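Local coordinates for protein 1,3-alpha-isomaltosidase (Kribbella flavida DSM 17836, PDB 5X3I) that hydrolyses alpha-1,3-glucosidic linkages, releasing isomaltose from the cyclic tetrasaccharide cyclobis-(1-6)-alpha-nigerosyl inside the cell, at residues Gly236-Trp248 with Glu259-Tyr273. The protein carries 1 engineered substitution. Residues are numbered along the deposited sequence; the frame is centred on the assembly and turned at random.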
loop_
_atom_site.group_PDB
_atom_site.type_symbol
_atom_site.label_atom_id
_atom_site.label_comp_id
_atom_site.label_asym_id
_atom_site.label_seq_id
_atom_site.Cartn_x
_atom_site.Cartn_y
_atom_site.Cartn_z
ATOM N N GLY A 236 -27.621 6.799 6.129
ATOM C CA GLY A 236 -26.549 5.900 5.748
ATOM C C GLY A 236 -25.921 5.212 6.942
ATOM O O GLY A 236 -26.287 5.471 8.086
ATOM N N TRP A 237 -24.975 4.323 6.667
ATOM C CA TRP A 237 -24.300 3.582 7.718
ATOM C C TRP A 237 -22.977 3.024 7.208
ATOM O O TRP A 237 -22.591 3.259 6.064
ATOM C CB TRP A 237 -25.199 2.453 8.259
ATOM C CG TRP A 237 -25.699 1.486 7.216
ATOM C CD1 TRP A 237 -26.655 1.720 6.273
ATOM C CD2 TRP A 237 -25.284 0.126 7.034
ATOM N NE1 TRP A 237 -26.843 0.603 5.501
ATOM C CE2 TRP A 237 -26.018 -0.393 5.950
ATOM C CE3 TRP A 237 -24.354 -0.698 7.673
ATOM C CZ2 TRP A 237 -25.851 -1.696 5.490
ATOM C CZ3 TRP A 237 -24.190 -1.994 7.215
ATOM C CH2 TRP A 237 -24.935 -2.480 6.135
ATOM N N GLY A 238 -22.279 2.299 8.070
ATOM C CA GLY A 238 -21.045 1.651 7.685
ATOM C C GLY A 238 -20.715 0.505 8.612
ATOM O O GLY A 238 -21.269 0.400 9.698
ATOM N N PHE A 239 -19.793 -0.347 8.188
ATOM C CA PHE A 239 -19.417 -1.516 8.967
ATOM C C PHE A 239 -17.907 -1.709 8.999
ATOM O O PHE A 239 -17.207 -1.344 8.071
ATOM C CB PHE A 239 -20.072 -2.778 8.393
ATOM C CG PHE A 239 -19.552 -3.160 7.033
ATOM C CD1 PHE A 239 -18.503 -4.055 6.901
ATOM C CD2 PHE A 239 -20.099 -2.608 5.892
ATOM C CE1 PHE A 239 -18.020 -4.393 5.656
ATOM C CE2 PHE A 239 -19.618 -2.943 4.646
ATOM C CZ PHE A 239 -18.575 -3.838 4.530
ATOM N N HIS A 240 -17.430 -2.309 10.075
ATOM C CA HIS A 240 -16.052 -2.740 10.184
ATOM C C HIS A 240 -16.027 -4.168 10.703
ATOM O O HIS A 240 -16.485 -4.435 11.805
ATOM C CB HIS A 240 -15.270 -1.814 11.118
ATOM C CG HIS A 240 -13.924 -2.329 11.505
ATOM N ND1 HIS A 240 -13.372 -2.104 12.747
ATOM C CD2 HIS A 240 -13.004 -3.039 10.813
ATOM C CE1 HIS A 240 -12.181 -2.663 12.808
ATOM N NE2 HIS A 240 -11.931 -3.233 11.643
ATOM N N VAL A 241 -15.489 -5.084 9.913
ATOM C CA VAL A 241 -15.301 -6.440 10.399
ATOM C C VAL A 241 -14.067 -6.428 11.276
ATOM O O VAL A 241 -12.981 -6.098 10.785
ATOM C CB VAL A 241 -15.111 -7.438 9.260
ATOM C CG1 VAL A 241 -15.076 -8.852 9.800
ATOM C CG2 VAL A 241 -16.207 -7.268 8.213
ATOM N N ARG A 242 -14.167 -6.801 12.549
ATOM C CA ARG A 242 -12.967 -6.581 13.314
ATOM C C ARG A 242 -12.118 -7.831 13.258
ATOM O O ARG A 242 -12.186 -8.693 14.117
ATOM C CB ARG A 242 -13.323 -6.260 14.773
ATOM C CG ARG A 242 -14.258 -5.077 14.958
ATOM C CD ARG A 242 -14.794 -4.990 16.378
ATOM N NE ARG A 242 -15.423 -3.695 16.623
ATOM C CZ ARG A 242 -16.213 -3.421 17.654
ATOM N NH1 ARG A 242 -16.492 -4.366 18.544
ATOM N NH2 ARG A 242 -16.731 -2.205 17.794
ATOM N N THR A 243 -11.169 -7.799 12.340
ATOM C CA THR A 243 -10.175 -8.838 12.203
ATOM C C THR A 243 -9.027 -8.259 11.395
ATOM O O THR A 243 -9.248 -7.374 10.570
ATOM C CB THR A 243 -10.751 -10.077 11.490
ATOM O OG1 THR A 243 -9.762 -11.103 11.424
ATOM C CG2 THR A 243 -11.197 -9.726 10.090
ATOM N N SER A 244 -7.827 -8.789 11.582
ATOM C CA SER A 244 -6.754 -8.580 10.622
ATOM C C SER A 244 -6.567 -9.800 9.705
ATOM O O SER A 244 -5.660 -9.826 8.886
ATOM C CB SER A 244 -5.451 -8.202 11.321
ATOM O OG SER A 244 -5.104 -9.102 12.338
ATOM N N ARG A 245 -7.407 -10.820 9.869
ATOM C CA ARG A 245 -7.380 -11.964 8.956
ATOM C C ARG A 245 -7.985 -11.573 7.610
ATOM O O ARG A 245 -8.672 -10.576 7.506
ATOM C CB ARG A 245 -8.117 -13.177 9.551
ATOM C CG ARG A 245 -7.428 -13.758 10.769
ATOM C CD ARG A 245 -8.044 -15.070 11.262
ATOM N NE ARG A 245 -7.341 -15.508 12.460
ATOM C CZ ARG A 245 -7.674 -15.144 13.691
ATOM N NH1 ARG A 245 -8.727 -14.368 13.896
ATOM N NH2 ARG A 245 -6.965 -15.574 14.717
ATOM N N ARG A 246 -7.699 -12.353 6.576
ATOM C CA ARG A 246 -8.248 -12.110 5.251
ATOM C C ARG A 246 -9.780 -12.099 5.267
ATOM O O ARG A 246 -10.414 -12.860 6.003
ATOM C CB ARG A 246 -7.721 -13.165 4.271
ATOM C CG ARG A 246 -7.942 -12.853 2.792
ATOM C CD ARG A 246 -7.001 -13.683 1.911
ATOM N NE ARG A 246 -7.092 -13.342 0.496
ATOM C CZ ARG A 246 -6.365 -13.915 -0.459
ATOM N NH1 ARG A 246 -5.491 -14.869 -0.150
ATOM N NH2 ARG A 246 -6.513 -13.540 -1.722
ATOM N N THR A 247 -10.354 -11.205 4.469
ATOM C CA THR A 247 -11.794 -11.130 4.246
ATOM C C THR A 247 -12.078 -10.957 2.762
ATOM O O THR A 247 -11.256 -10.387 2.042
ATOM C CB THR A 247 -12.447 -9.955 4.995
ATOM O OG1 THR A 247 -11.825 -8.726 4.586
ATOM C CG2 THR A 247 -12.327 -10.124 6.497
ATOM N N TRP A 248 -13.246 -11.419 2.322
ATOM C CA TRP A 248 -13.656 -11.373 0.914
ATOM C C TRP A 248 -15.039 -10.741 0.768
ATOM O O TRP A 248 -15.882 -10.859 1.643
ATOM C CB TRP A 248 -13.693 -12.769 0.295
ATOM C CG TRP A 248 -12.401 -13.516 0.219
ATOM C CD1 TRP A 248 -11.588 -13.638 -0.868
ATOM C CD2 TRP A 248 -11.802 -14.291 1.255
ATOM N NE1 TRP A 248 -10.510 -14.425 -0.564
ATOM C CE2 TRP A 248 -10.619 -14.840 0.733
ATOM C CE3 TRP A 248 -12.151 -14.577 2.573
ATOM C CZ2 TRP A 248 -9.782 -15.651 1.486
ATOM C CZ3 TRP A 248 -11.315 -15.379 3.316
ATOM C CH2 TRP A 248 -10.148 -15.908 2.771
ATOM N N GLU A 259 -17.210 -12.702 3.570
ATOM C CA GLU A 259 -16.561 -13.936 3.998
ATOM C C GLU A 259 -15.321 -13.600 4.823
ATOM O O GLU A 259 -14.540 -12.716 4.457
ATOM C CB GLU A 259 -16.194 -14.801 2.787
ATOM C CG GLU A 259 -15.832 -16.240 3.103
ATOM C CD GLU A 259 -15.749 -17.115 1.858
ATOM O OE1 GLU A 259 -16.529 -16.903 0.910
ATOM O OE2 GLU A 259 -14.888 -18.011 1.816
ATOM N N VAL A 260 -15.149 -14.320 5.923
ATOM C CA VAL A 260 -14.144 -14.021 6.924
ATOM C C VAL A 260 -13.304 -15.229 7.345
ATOM O O VAL A 260 -13.837 -16.207 7.861
ATOM C CB VAL A 260 -14.804 -13.450 8.189
ATOM C CG1 VAL A 260 -13.760 -13.162 9.239
ATOM C CG2 VAL A 260 -15.609 -12.211 7.850
ATOM N N ALA A 261 -11.991 -15.152 7.149
ATOM C CA ALA A 261 -11.089 -16.175 7.663
ATOM C C ALA A 261 -11.078 -16.134 9.185
ATOM O O ALA A 261 -11.103 -15.058 9.776
ATOM C CB ALA A 261 -9.689 -15.988 7.117
ATOM N N LEU A 262 -11.043 -17.308 9.809
ATOM C CA LEU A 262 -11.135 -17.418 11.260
ATOM C C LEU A 262 -9.880 -18.017 11.870
ATOM O O LEU A 262 -9.135 -18.729 11.209
ATOM C CB LEU A 262 -12.344 -18.276 11.665
ATOM C CG LEU A 262 -13.734 -17.768 11.289
ATOM C CD1 LEU A 262 -14.782 -18.857 11.503
ATOM C CD2 LEU A 262 -14.077 -16.541 12.108
ATOM N N GLY A 263 -9.658 -17.705 13.139
ATOM C CA GLY A 263 -8.674 -18.396 13.945
ATOM C C GLY A 263 -9.352 -19.519 14.717
ATOM O O GLY A 263 -10.300 -20.117 14.229
ATOM N N ASP A 264 -8.864 -19.803 15.915
ATOM C CA ASP A 264 -9.416 -20.861 16.750
ATOM C C ASP A 264 -10.817 -20.585 17.273
ATOM O O ASP A 264 -11.522 -21.504 17.668
ATOM C CB ASP A 264 -8.496 -21.121 17.936
ATOM C CG ASP A 264 -7.226 -21.815 17.530
ATOM O OD1 ASP A 264 -7.220 -22.433 16.448
ATOM O OD2 ASP A 264 -6.242 -21.750 18.290
ATOM N N GLU A 265 -11.215 -19.324 17.297
ATOM C CA GLU A 265 -12.504 -18.965 17.857
ATOM C C GLU A 265 -13.492 -18.670 16.744
ATOM O O GLU A 265 -13.287 -17.746 15.967
ATOM C CB GLU A 265 -12.362 -17.759 18.791
ATOM C CG GLU A 265 -13.638 -17.350 19.498
ATOM C CD GLU A 265 -13.469 -16.102 20.360
ATOM O OE1 GLU A 265 -13.928 -16.116 21.522
ATOM O OE2 GLU A 265 -12.890 -15.104 19.877
ATOM N N PRO A 266 -14.576 -19.455 16.664
ATOM C CA PRO A 266 -15.564 -19.264 15.600
ATOM C C PRO A 266 -16.478 -18.068 15.862
ATOM O O PRO A 266 -17.691 -18.223 15.951
ATOM C CB PRO A 266 -16.353 -20.575 15.620
ATOM C CG PRO A 266 -16.291 -21.014 17.034
ATOM C CD PRO A 266 -14.932 -20.577 17.550
ATOM N N VAL A 267 -15.892 -16.883 15.980
ATOM C CA VAL A 267 -16.659 -15.674 16.252
ATOM C C VAL A 267 -16.275 -14.565 15.285
ATOM O O VAL A 267 -15.090 -14.320 15.062
ATOM C CB VAL A 267 -16.444 -15.187 17.700
ATOM C CG1 VAL A 267 -17.129 -13.847 17.928
ATOM C CG2 VAL A 267 -16.952 -16.218 18.688
ATOM N N VAL A 268 -17.270 -13.912 14.697
ATOM C CA VAL A 268 -17.030 -12.720 13.901
ATOM C C VAL A 268 -17.649 -11.518 14.604
ATOM O O VAL A 268 -18.865 -11.446 14.788
ATOM C CB VAL A 268 -17.595 -12.843 12.482
ATOM C CG1 VAL A 268 -17.483 -11.523 11.761
ATOM C CG2 VAL A 268 -16.857 -13.923 11.708
ATOM N N ASP A 269 -16.796 -10.593 15.026
ATOM C CA ASP A 269 -17.252 -9.367 15.662
ATOM C C ASP A 269 -17.400 -8.277 14.617
ATOM O O ASP A 269 -16.432 -7.889 13.966
ATOM C CB ASP A 269 -16.290 -8.923 16.763
ATOM C CG ASP A 269 -16.337 -9.821 17.982
ATOM O OD1 ASP A 269 -15.372 -10.586 18.193
ATOM O OD2 ASP A 269 -17.337 -9.762 18.733
ATOM N N LEU A 270 -18.618 -7.784 14.465
ATOM C CA LEU A 270 -18.931 -6.824 13.425
ATOM C C LEU A 270 -19.420 -5.520 14.035
ATOM O O LEU A 270 -20.385 -5.514 14.797
ATOM C CB LEU A 270 -19.977 -7.400 12.474
ATOM C CG LEU A 270 -20.476 -6.505 11.341
ATOM C CD1 LEU A 270 -19.415 -6.351 10.275
ATOM C CD2 LEU A 270 -21.781 -7.030 10.750
ATOM N N ALA A 271 -18.739 -4.420 13.721
ATOM C CA ALA A 271 -19.156 -3.114 14.212
ATOM C C ALA A 271 -20.028 -2.433 13.175
ATOM O O ALA A 271 -19.728 -2.459 11.987
ATOM C CB ALA A 271 -17.941 -2.240 14.562
ATOM N N ILE A 272 -21.126 -1.850 13.631
ATOM C CA ILE A 272 -22.012 -1.085 12.770
ATOM C C ILE A 272 -21.988 0.378 13.194
ATOM O O ILE A 272 -22.123 0.677 14.370
ATOM C CB ILE A 272 -23.456 -1.607 12.829
ATOM C CG1 ILE A 272 -23.507 -3.071 12.393
ATOM C CG2 ILE A 272 -24.365 -0.768 11.945
ATOM C CD1 ILE A 272 -23.088 -3.287 10.969
ATOM N N TYR A 273 -21.804 1.285 12.241
ATOM C CA TYR A 273 -21.799 2.712 12.562
ATOM C C TYR A 273 -22.944 3.392 11.841
ATOM O O TYR A 273 -23.171 3.134 10.667
ATOM C CB TYR A 273 -20.467 3.371 12.176
ATOM C CG TYR A 273 -19.242 2.588 12.579
ATOM C CD1 TYR A 273 -18.856 2.501 13.902
ATOM C CD2 TYR A 273 -18.468 1.946 11.634
ATOM C CE1 TYR A 273 -17.730 1.793 14.270
ATOM C CE2 TYR A 273 -17.344 1.236 11.994
ATOM C CZ TYR A 273 -16.983 1.163 13.312
ATOM O OH TYR A 273 -15.873 0.448 13.673
HETATM O O HOH W 1 -14.050 -10.748 14.649
HETATM O O HOH W 2 -10.948 -13.486 12.038
#
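Thr-243 OG1 and Ala-261 O meet across the contact through one water, which lies 2.7 Å from Thr-243 OG1 and donates to Ala-261 O. OG1 also accepts a hydrogen bond from the backbone N of Arg-245 at 2.8 Å, closing an ST turn, while Arg-245 NH1 donates to the same water in the guanidinium plane. One face of that guanidinium lies on the chain at Gly-263, whose N sits 3.2 Å above the plane, over its centre. The extended Arg-245 chain reaches there past Ala-261 O, and its NE makes a salt bridge with Asp-490.

On either side of this turn lie two antiparallel pairings, in different sheets. In one, Tyr-273 N donates to Gly-238 O at 2.7 Å, nearly straight at 174°, and His-240 and Ala-271 exchange a bond each way; in the other, Trp-248 and Glu-259 do likewise, within the hairpin of strands 247-252 and 255-261. The two sheets meet in an apolar layer where Val-241 CG1 lies 3.9 Å from Val-260 CG2; Val-241 CG2 touches Leu-270 CD1 of its own sheet.

On the other face of strand 267-273, Tyr-273 runs alongside His-240, its OH at the imidazole edge. With CG beside the backbone N (chi1 -56°), Arg-242 carries its guanidinium over Ala-271, NH2 standing 3.5 Å from Ala-271 CB. Arg-242 NE forms a salt bridge with Glu-287 OE1, and Tyr-273 OH a hydrogen bond with Glu-287 OE2, in helix 277-288.

The chemistry is thus divided: Val-241 and Val-260 bring together the two sheets of the galactose mutarotase-like beta-sandwich, whereas charged and hydroxyl groups tie its outer face and turn to helix 277-288 and to Asp-490.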